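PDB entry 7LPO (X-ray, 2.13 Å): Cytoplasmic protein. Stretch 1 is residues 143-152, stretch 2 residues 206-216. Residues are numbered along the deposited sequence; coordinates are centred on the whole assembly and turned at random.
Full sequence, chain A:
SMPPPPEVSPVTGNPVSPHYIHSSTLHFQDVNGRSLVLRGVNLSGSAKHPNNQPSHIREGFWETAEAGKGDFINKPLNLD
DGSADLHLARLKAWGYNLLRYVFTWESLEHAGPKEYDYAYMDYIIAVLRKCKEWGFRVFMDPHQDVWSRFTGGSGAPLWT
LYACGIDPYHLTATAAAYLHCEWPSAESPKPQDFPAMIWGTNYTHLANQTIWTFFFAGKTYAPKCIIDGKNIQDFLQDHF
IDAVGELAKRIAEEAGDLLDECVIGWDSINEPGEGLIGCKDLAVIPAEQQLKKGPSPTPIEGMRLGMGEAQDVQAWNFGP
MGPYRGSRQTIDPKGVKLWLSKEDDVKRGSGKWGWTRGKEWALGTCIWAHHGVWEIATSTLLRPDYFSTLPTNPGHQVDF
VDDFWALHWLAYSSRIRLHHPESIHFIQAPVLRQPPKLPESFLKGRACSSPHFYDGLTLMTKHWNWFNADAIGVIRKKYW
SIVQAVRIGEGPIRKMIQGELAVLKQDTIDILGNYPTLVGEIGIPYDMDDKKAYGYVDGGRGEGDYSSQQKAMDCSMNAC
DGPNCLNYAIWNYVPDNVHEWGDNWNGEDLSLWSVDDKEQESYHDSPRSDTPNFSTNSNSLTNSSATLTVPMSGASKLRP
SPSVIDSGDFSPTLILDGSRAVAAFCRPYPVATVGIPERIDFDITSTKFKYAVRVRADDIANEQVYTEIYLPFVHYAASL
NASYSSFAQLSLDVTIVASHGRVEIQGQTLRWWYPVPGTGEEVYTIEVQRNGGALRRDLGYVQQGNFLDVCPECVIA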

ATOM      1  N   HIS A 143      -1.254   7.729   3.544  1.00 14.14           N
ATOM      2  CA  HIS A 143      -2.082   6.608   3.141  1.00 14.17           C
ATOM      3  C   HIS A 143      -3.534   7.023   2.976  1.00 14.21           C
ATOM      4  O   HIS A 143      -4.060   7.827   3.753  1.00 14.22           O
ATOM      5  CB  HIS A 143      -1.988   5.469   4.158  1.00 17.06           C
ATOM      6  CG  HIS A 143      -2.559   4.181   3.658  1.00 18.17           C
ATOM      7  ND1 HIS A 143      -1.777   3.180   3.120  1.00 17.62           N
ATOM      8  CD2 HIS A 143      -3.839   3.744   3.580  1.00 17.62           C
ATOM      9  CE1 HIS A 143      -2.550   2.176   2.747  1.00 18.46           C
ATOM     10  NE2 HIS A 143      -3.806   2.496   3.007  1.00 18.32           N
ATOM     11  N   GLN A 144      -4.173   6.441   1.965  1.00 14.24           N
ATOM     12  CA  GLN A 144      -5.593   6.606   1.714  1.00 14.29           C
ATOM     13  C   GLN A 144      -6.094   5.377   0.964  1.00 14.31           C
ATOM     14  O   GLN A 144      -5.334   4.671   0.293  1.00 14.29           O
ATOM     15  CB  GLN A 144      -5.881   7.897   0.921  1.00 14.31           C
ATOM     16  CG  GLN A 144      -5.468   7.853  -0.544  1.00 14.31           C
ATOM     17  CD  GLN A 144      -6.474   7.136  -1.433  1.00 14.35           C
ATOM     18  OE1 GLN A 144      -7.673   7.194  -1.204  1.00 14.39           O
ATOM     19  NE2 GLN A 144      -5.981   6.468  -2.459  1.00 14.35           N
ATOM     20  N   ASP A 145      -7.393   5.136   1.092  1.00 15.33           N
ATOM     21  CA  ASP A 145      -8.103   4.137   0.311  1.00 14.65           C
ATOM     22  C   ASP A 145      -9.444   4.747  -0.052  1.00 14.70           C
ATOM     23  O   ASP A 145     -10.160   5.221   0.832  1.00 14.72           O
ATOM     24  CB  ASP A 145      -8.300   2.831   1.088  1.00 15.15           C
ATOM     25  CG  ASP A 145      -6.999   2.185   1.478  1.00 16.03           C
ATOM     26  OD1 ASP A 145      -6.357   1.569   0.592  1.00 16.80           O
ATOM     27  OD2 ASP A 145      -6.618   2.289   2.667  1.00 16.95           O
ATOM     28  N   VAL A 146      -9.763   4.754  -1.344  1.00 14.47           N
ATOM     29  CA  VAL A 146     -10.993   5.330  -1.885  1.00 14.53           C
ATOM     30  C   VAL A 146     -11.312   6.659  -1.211  1.00 14.54           C
ATOM     31  O   VAL A 146     -12.449   6.907  -0.785  1.00 14.58           O
ATOM     32  CB  VAL A 146     -12.165   4.334  -1.789  1.00 14.58           C
ATOM     33  CG1 VAL A 146     -11.898   3.149  -2.716  1.00 14.58           C
ATOM     34  CG2 VAL A 146     -12.376   3.831  -0.388  1.00 14.57           C
ATOM     35  N   TRP A 147     -10.287   7.511  -1.154  1.00 14.49           N
ATOM     36  CA  TRP A 147     -10.298   8.902  -0.706  1.00 14.49           C
ATOM     37  C   TRP A 147     -10.334   9.073   0.808  1.00 14.48           C
ATOM     38  O   TRP A 147      -9.516   9.829   1.348  1.00 14.44           O
ATOM     39  CB  TRP A 147     -11.464   9.695  -1.309  1.00 14.55           C
ATOM     40  CG  TRP A 147     -11.413  11.155  -0.898  1.00 14.55           C
ATOM     41  CD1 TRP A 147     -12.237  11.783  -0.020  1.00 14.58           C
ATOM     42  CD2 TRP A 147     -10.457  12.139  -1.319  1.00 14.52           C
ATOM     43  NE1 TRP A 147     -11.862  13.096   0.132  1.00 14.57           N
ATOM     44  CE2 TRP A 147     -10.772  13.340  -0.655  1.00 14.54           C
ATOM     45  CE3 TRP A 147      -9.358  12.116  -2.185  1.00 14.49           C
ATOM     46  CZ2 TRP A 147     -10.038  14.510  -0.838  1.00 14.52           C
ATOM     47  CZ3 TRP A 147      -8.640  13.278  -2.376  1.00 14.48           C
ATOM     48  CH2 TRP A 147      -8.980  14.461  -1.703  1.00 14.49           C
ATOM     49  N   SER A 148     -11.262   8.407   1.495  1.00 14.51           N
ATOM     50  CA  SER A 148     -11.435   8.641   2.928  1.00 14.50           C
ATOM     51  C   SER A 148     -12.300   7.555   3.548  1.00 14.53           C
ATOM     52  O   SER A 148     -12.996   6.824   2.847  1.00 14.56           O
ATOM     53  CB  SER A 148     -12.077  10.007   3.193  1.00 14.53           C
ATOM     54  OG  SER A 148     -13.380  10.056   2.637  1.00 14.59           O
ATOM     55  N   ARG A 149     -12.264   7.481   4.885  1.00 14.52           N
ATOM     56  CA  ARG A 149     -13.183   6.593   5.605  1.00 17.60           C
ATOM     57  C   ARG A 149     -14.637   6.896   5.255  1.00 14.62           C
ATOM     58  O   ARG A 149     -15.470   5.988   5.158  1.00 14.66           O
ATOM     59  CB  ARG A 149     -13.006   6.734   7.117  1.00 15.89           C
ATOM     60  CG  ARG A 149     -11.688   6.278   7.679  1.00 16.09           C
ATOM     61  CD  ARG A 149     -11.734   6.222   9.207  1.00 15.76           C
ATOM     62  NE  ARG A 149     -11.970   7.530   9.832  1.00 16.93           N
ATOM     63  CZ  ARG A 149     -12.882   7.763  10.775  1.00 19.58           C
ATOM     64  NH1 ARG A 149     -13.667   6.789  11.209  1.00 21.46           N
ATOM     65  NH2 ARG A 149     -13.010   8.978  11.291  1.00 22.17           N
ATOM     66  N   PHE A 150     -14.964   8.174   5.091  1.00 14.64           N
ATOM     67  CA  PHE A 150     -16.331   8.614   4.826  1.00 14.81           C
ATOM     68  C   PHE A 150     -16.787   8.289   3.416  1.00 14.74           C
ATOM     69  O   PHE A 150     -17.980   8.416   3.135  1.00 14.80           O
ATOM     70  CB  PHE A 150     -16.392  10.112   5.144  1.00 14.71           C
ATOM     71  CG  PHE A 150     -15.632  10.450   6.403  1.00 14.66           C
ATOM     72  CD1 PHE A 150     -16.138  10.090   7.642  1.00 14.68           C
ATOM     73  CD2 PHE A 150     -14.378  11.023   6.341  1.00 14.61           C
ATOM     74  CE1 PHE A 150     -15.436  10.331   8.784  1.00 15.72           C
ATOM     75  CE2 PHE A 150     -13.662  11.266   7.489  1.00 14.67           C
ATOM     76  CZ  PHE A 150     -14.189  10.918   8.715  1.00 15.51           C
ATOM     77  N   THR A 151     -15.878   7.836   2.545  1.00 14.70           N
ATOM     78  CA  THR A 151     -16.232   7.380   1.209  1.00 14.73           C
ATOM     79  C   THR A 151     -15.819   5.929   0.989  1.00 14.71           C
ATOM     80  O   THR A 151     -15.695   5.491  -0.160  1.00 14.72           O
ATOM     81  CB  THR A 151     -15.627   8.289   0.138  1.00 14.71           C
ATOM     82  OG1 THR A 151     -14.263   8.587   0.439  1.00 14.65           O
ATOM     83  CG2 THR A 151     -16.396   9.598   0.085  1.00 18.08           C
ATOM     84  N   GLY A 152     -15.612   5.178   2.071  1.00 18.40           N
ATOM     85  CA  GLY A 152     -15.501   3.728   2.021  1.00 15.58           C
ATOM     86  C   GLY A 152     -14.168   3.156   2.453  1.00 16.16           C
ATOM     87  O   GLY A 152     -13.980   1.934   2.339  1.00 15.68           O
ATOM     88  N   LEU A 206     -19.775   7.257  -7.630  1.00 15.04           N
ATOM     89  CA  LEU A 206     -19.865   8.675  -7.980  1.00 15.39           C
ATOM     90  C   LEU A 206     -19.013   9.567  -7.079  1.00 15.00           C
ATOM     91  O   LEU A 206     -18.424  10.550  -7.545  1.00 14.98           O
ATOM     92  CB  LEU A 206     -21.329   9.113  -7.939  1.00 15.13           C
ATOM     93  CG  LEU A 206     -21.603  10.607  -8.144  1.00 16.02           C
ATOM     94  CD1 LEU A 206     -21.020  11.046  -9.468  1.00 16.75           C
ATOM     95  CD2 LEU A 206     -23.095  10.939  -8.089  1.00 16.12           C
ATOM     96  N   ALA A 207     -18.947   9.270  -5.784  1.00 15.07           N
ATOM     97  CA  ALA A 207     -18.219  10.171  -4.896  1.00 15.58           C
ATOM     98  C   ALA A 207     -16.735  10.193  -5.243  1.00 16.78           C
ATOM     99  O   ALA A 207     -16.144  11.263  -5.442  1.00 18.03           O
ATOM    100  CB  ALA A 207     -18.433   9.769  -3.436  1.00 15.29           C
ATOM    101  N   ASN A 208     -16.106   9.017  -5.288  1.00 14.82           N
ATOM    102  CA  ASN A 208     -14.702   8.949  -5.675  1.00 14.76           C
ATOM    103  C   ASN A 208     -14.499   9.451  -7.100  1.00 14.78           C
ATOM    104  O   ASN A 208     -13.472  10.069  -7.409  1.00 14.74           O
ATOM    105  CB  ASN A 208     -14.185   7.513  -5.559  1.00 14.72           C
ATOM    106  CG  ASN A 208     -13.576   7.216  -4.207  1.00 14.68           C
ATOM    107  OD1 ASN A 208     -12.355   7.203  -4.058  1.00 14.62           O
ATOM    108  ND2 ASN A 208     -14.429   6.963  -3.210  1.00 14.70           N
ATOM    109  N   GLN A 209     -15.443   9.142  -8.000  1.00 14.83           N
ATOM    110  CA  GLN A 209     -15.293   9.571  -9.388  1.00 14.86           C
ATOM    111  C   GLN A 209     -15.252  11.089  -9.472  1.00 14.87           C
ATOM    112  O   GLN A 209     -14.508  11.661 -10.275  1.00 15.32           O
ATOM    113  CB  GLN A 209     -16.433   9.014 -10.244  1.00 15.60           C
ATOM    114  CG  GLN A 209     -16.254   7.565 -10.636  1.00 15.21           C
ATOM    115  CD  GLN A 209     -17.519   6.946 -11.197  1.00 15.37           C
ATOM    116  OE1 GLN A 209     -18.636   7.252 -10.756  1.00 15.97           O
ATOM    117  NE2 GLN A 209     -17.353   6.067 -12.177  1.00 16.36           N
ATOM    118  N   THR A 210     -16.029  11.762  -8.628  1.00 16.40           N
ATOM    119  CA  THR A 210     -16.016  13.217  -8.606  1.00 15.53           C
ATOM    120  C   THR A 210     -14.778  13.735  -7.896  1.00 16.85           C
ATOM    121  O   THR A 210     -14.042  14.567  -8.437  1.00 15.45           O
ATOM    122  CB  THR A 210     -17.279  13.743  -7.921  1.00 18.50           C
ATOM    123  OG1 THR A 210     -18.422  13.324  -8.666  1.00 15.65           O
ATOM    124  CG2 THR A 210     -17.259  15.267  -7.835  1.00 18.81           C
ATOM    125  N   ILE A 211     -14.528  13.232  -6.686  1.00 14.79           N
ATOM    126  CA  ILE A 211     -13.528  13.839  -5.818  1.00 14.74           C
ATOM    127  C   ILE A 211     -12.143  13.713  -6.428  1.00 14.69           C
ATOM    128  O   ILE A 211     -11.353  14.661  -6.392  1.00 14.66           O
ATOM    129  CB  ILE A 211     -13.592  13.213  -4.414  1.00 14.71           C
ATOM    130  CG1 ILE A 211     -14.873  13.649  -3.707  1.00 14.76           C
ATOM    131  CG2 ILE A 211     -12.379  13.630  -3.586  1.00 16.21           C
ATOM    132  CD1 ILE A 211     -15.223  12.808  -2.482  1.00 14.75           C
ATOM    133  N   TRP A 212     -11.824  12.541  -6.989  1.00 14.68           N
ATOM    134  CA  TRP A 212     -10.512  12.350  -7.593  1.00 14.63           C
ATOM    135  C   TRP A 212     -10.343  13.191  -8.852  1.00 14.66           C
ATOM    136  O   TRP A 212      -9.232  13.640  -9.142  1.00 14.62           O
ATOM    137  CB  TRP A 212     -10.295  10.871  -7.899  1.00 14.62           C
ATOM    138  CG  TRP A 212      -9.981  10.051  -6.703  1.00 14.58           C
ATOM    139  CD1 TRP A 212     -10.748   9.067  -6.169  1.00 14.59           C
ATOM    140  CD2 TRP A 212      -8.812  10.149  -5.874  1.00 14.52           C
ATOM    141  NE1 TRP A 212     -10.126   8.533  -5.062  1.00 14.55           N
ATOM    142  CE2 TRP A 212      -8.939   9.183  -4.858  1.00 14.50           C
ATOM    143  CE3 TRP A 212      -7.670  10.960  -5.896  1.00 14.48           C
ATOM    144  CZ2 TRP A 212      -7.967   8.994  -3.876  1.00 14.45           C
ATOM    145  CZ3 TRP A 212      -6.705  10.770  -4.924  1.00 14.43           C
ATOM    146  CH2 TRP A 212      -6.861   9.795  -3.923  1.00 14.41           C
ATOM    147  N   THR A 213     -11.417  13.412  -9.614  1.00 14.72           N
ATOM    148  CA  THR A 213     -11.329  14.303 -10.768  1.00 14.75           C
ATOM    149  C   THR A 213     -11.042  15.735 -10.319  1.00 14.74           C
ATOM    150  O   THR A 213     -10.243  16.445 -10.945  1.00 14.73           O
ATOM    151  CB  THR A 213     -12.626  14.233 -11.578  1.00 14.82           C
ATOM    152  OG1 THR A 213     -12.873  12.890 -12.008  1.00 14.83           O
ATOM    153  CG2 THR A 213     -12.565  15.113 -12.811  1.00 14.86           C
ATOM    154  N   PHE A 214     -11.688  16.168  -9.228  1.00 14.75           N
ATOM    155  CA  PHE A 214     -11.358  17.445  -8.601  1.00 14.74           C
ATOM    156  C   PHE A 214      -9.882  17.490  -8.216  1.00 14.67           C
ATOM    157  O   PHE A 214      -9.145  18.398  -8.614  1.00 14.66           O
ATOM    158  CB  PHE A 214     -12.239  17.662  -7.355  1.00 14.75           C
ATOM    159  CG  PHE A 214     -13.674  18.046  -7.642  1.00 14.83           C
ATOM    160  CD1 PHE A 214     -14.105  18.378  -8.912  1.00 14.88           C
ATOM    161  CD2 PHE A 214     -14.598  18.099  -6.603  1.00 14.85           C
ATOM    162  CE1 PHE A 214     -15.431  18.765  -9.142  1.00 14.95           C
ATOM    163  CE2 PHE A 214     -15.927  18.473  -6.832  1.00 14.92           C
ATOM    164  CZ  PHE A 214     -16.342  18.803  -8.098  1.00 14.97           C
ATOM    165  N   PHE A 215      -9.434  16.495  -7.442  1.00 14.63           N
ATOM    166  CA  PHE A 215      -8.092  16.519  -6.860  1.00 14.56           C
ATOM    167  C   PHE A 215      -7.008  16.682  -7.921  1.00 14.55           C
ATOM    168  O   PHE A 215      -6.097  17.505  -7.769  1.00 14.52           O
ATOM    169  CB  PHE A 215      -7.862  15.236  -6.057  1.00 14.53           C
ATOM    170  CG  PHE A 215      -6.591  15.234  -5.241  1.00 14.47           C
ATOM    171  CD1 PHE A 215      -6.539  15.872  -4.007  1.00 14.45           C
ATOM    172  CD2 PHE A 215      -5.455  14.577  -5.697  1.00 14.43           C
ATOM    173  CE1 PHE A 215      -5.392  15.863  -3.249  1.00 14.40           C
ATOM    174  CE2 PHE A 215      -4.297  14.568  -4.934  1.00 14.38           C
ATOM    175  CZ  PHE A 215      -4.277  15.218  -3.698  1.00 14.36           C
ATOM    176  N   PHE A 216      -7.065  15.883  -8.982  1.00 14.56           N
ATOM    177  CA  PHE A 216      -5.984  15.826  -9.953  1.00 14.55           C
ATOM    178  C   PHE A 216      -6.209  16.711 -11.162  1.00 14.59           C
ATOM    179  O   PHE A 216      -5.236  17.039 -11.844  1.00 14.58           O
ATOM    180  CB  PHE A 216      -5.777  14.393 -10.460  1.00 14.53           C
ATOM    181  CG  PHE A 216      -5.061  13.511  -9.505  1.00 14.48           C
ATOM    182  CD1 PHE A 216      -3.778  13.808  -9.094  1.00 14.43           C
ATOM    183  CD2 PHE A 216      -5.671  12.382  -9.008  1.00 14.48           C
ATOM    184  CE1 PHE A 216      -3.120  12.998  -8.211  1.00 14.39           C
ATOM    185  CE2 PHE A 216      -5.010  11.560  -8.124  1.00 14.43           C
ATOM    186  CZ  PHE A 216      -3.733  11.865  -7.728  1.00 14.39           C
TER

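A buried, largely aromatic contact joins an irregular loop to one side of a helix: Trp147 of the loop packs against Ile211, Trp212 and Phe215, and a single hydrogen bond from Asn208 ties the helix to the loop backbone.

Trp147 is the centre of the contact, with more of its surface covered by the other stretch than any other residue. Its CB points sideways, and with chi1 in the t well the indole extends along the helix. Ile211, whose CB faces the loop, lays its branch methyl over one face of the ring: CG2 of Ile211 lies 3.4 Å from the centroid of the six-membered ring of Trp147 and only 16° off its normal, a CH-pi contact, and comes within 3.3 Å of Trp147 CD2. A beta-branched residue suits this place because it carries a methyl close to the backbone, where the indole passes.

The rim of the same indole meets two aromatic rings. Its edge is directed toward the face of Trp212, with planes at 90° and six-membered ring centroids 5.1 Å apart; Trp147 CE3 approaches Trp212 CZ2 to 3.8 Å. One turn of helix further, roughly, Phe215 receives the far end of the ring, Trp147 CH2 lying 3.6 Å from Phe215 CD1 in an offset edge-to-face pair with planes at 68°. A large flat side chain can thus use face and edge together, while the indole NE1 of Trp147 is satisfied elsewhere in the structure.

Asn208 supplies the polar link. Its ND2 donates to Val146 O (3.1 Å), and its OD1 accepts from Trp212 NE1 (2.8 Å), one turn along the helix. An amide suits this buried site because it offers a donor and an acceptor at once, joining the loop and fixing the neighbouring indole. Val146 O also accepts from Thr151 OG1 (2.8 Å), so the carbonyl that meets the helix also helps hold the loop in shape.

Gln144 serves the loop in a similar way: its OE1 accepts from Trp147 N (2.6 Å) while lying 3.2 Å from Trp212 CZ2, at the edge of that ring, and its NE2 is bonded elsewhere in the structure.

At the other end of the contact, Thr151 turns its methyl to the helix, with CG2 4.1 Å from Ala207 CB and 4.3 Å from Ile211 CD1. Threonine combines this apolar contact with the hydroxyl needed inside the loop, and the small side chain of Ala207 fits where the backbones run close.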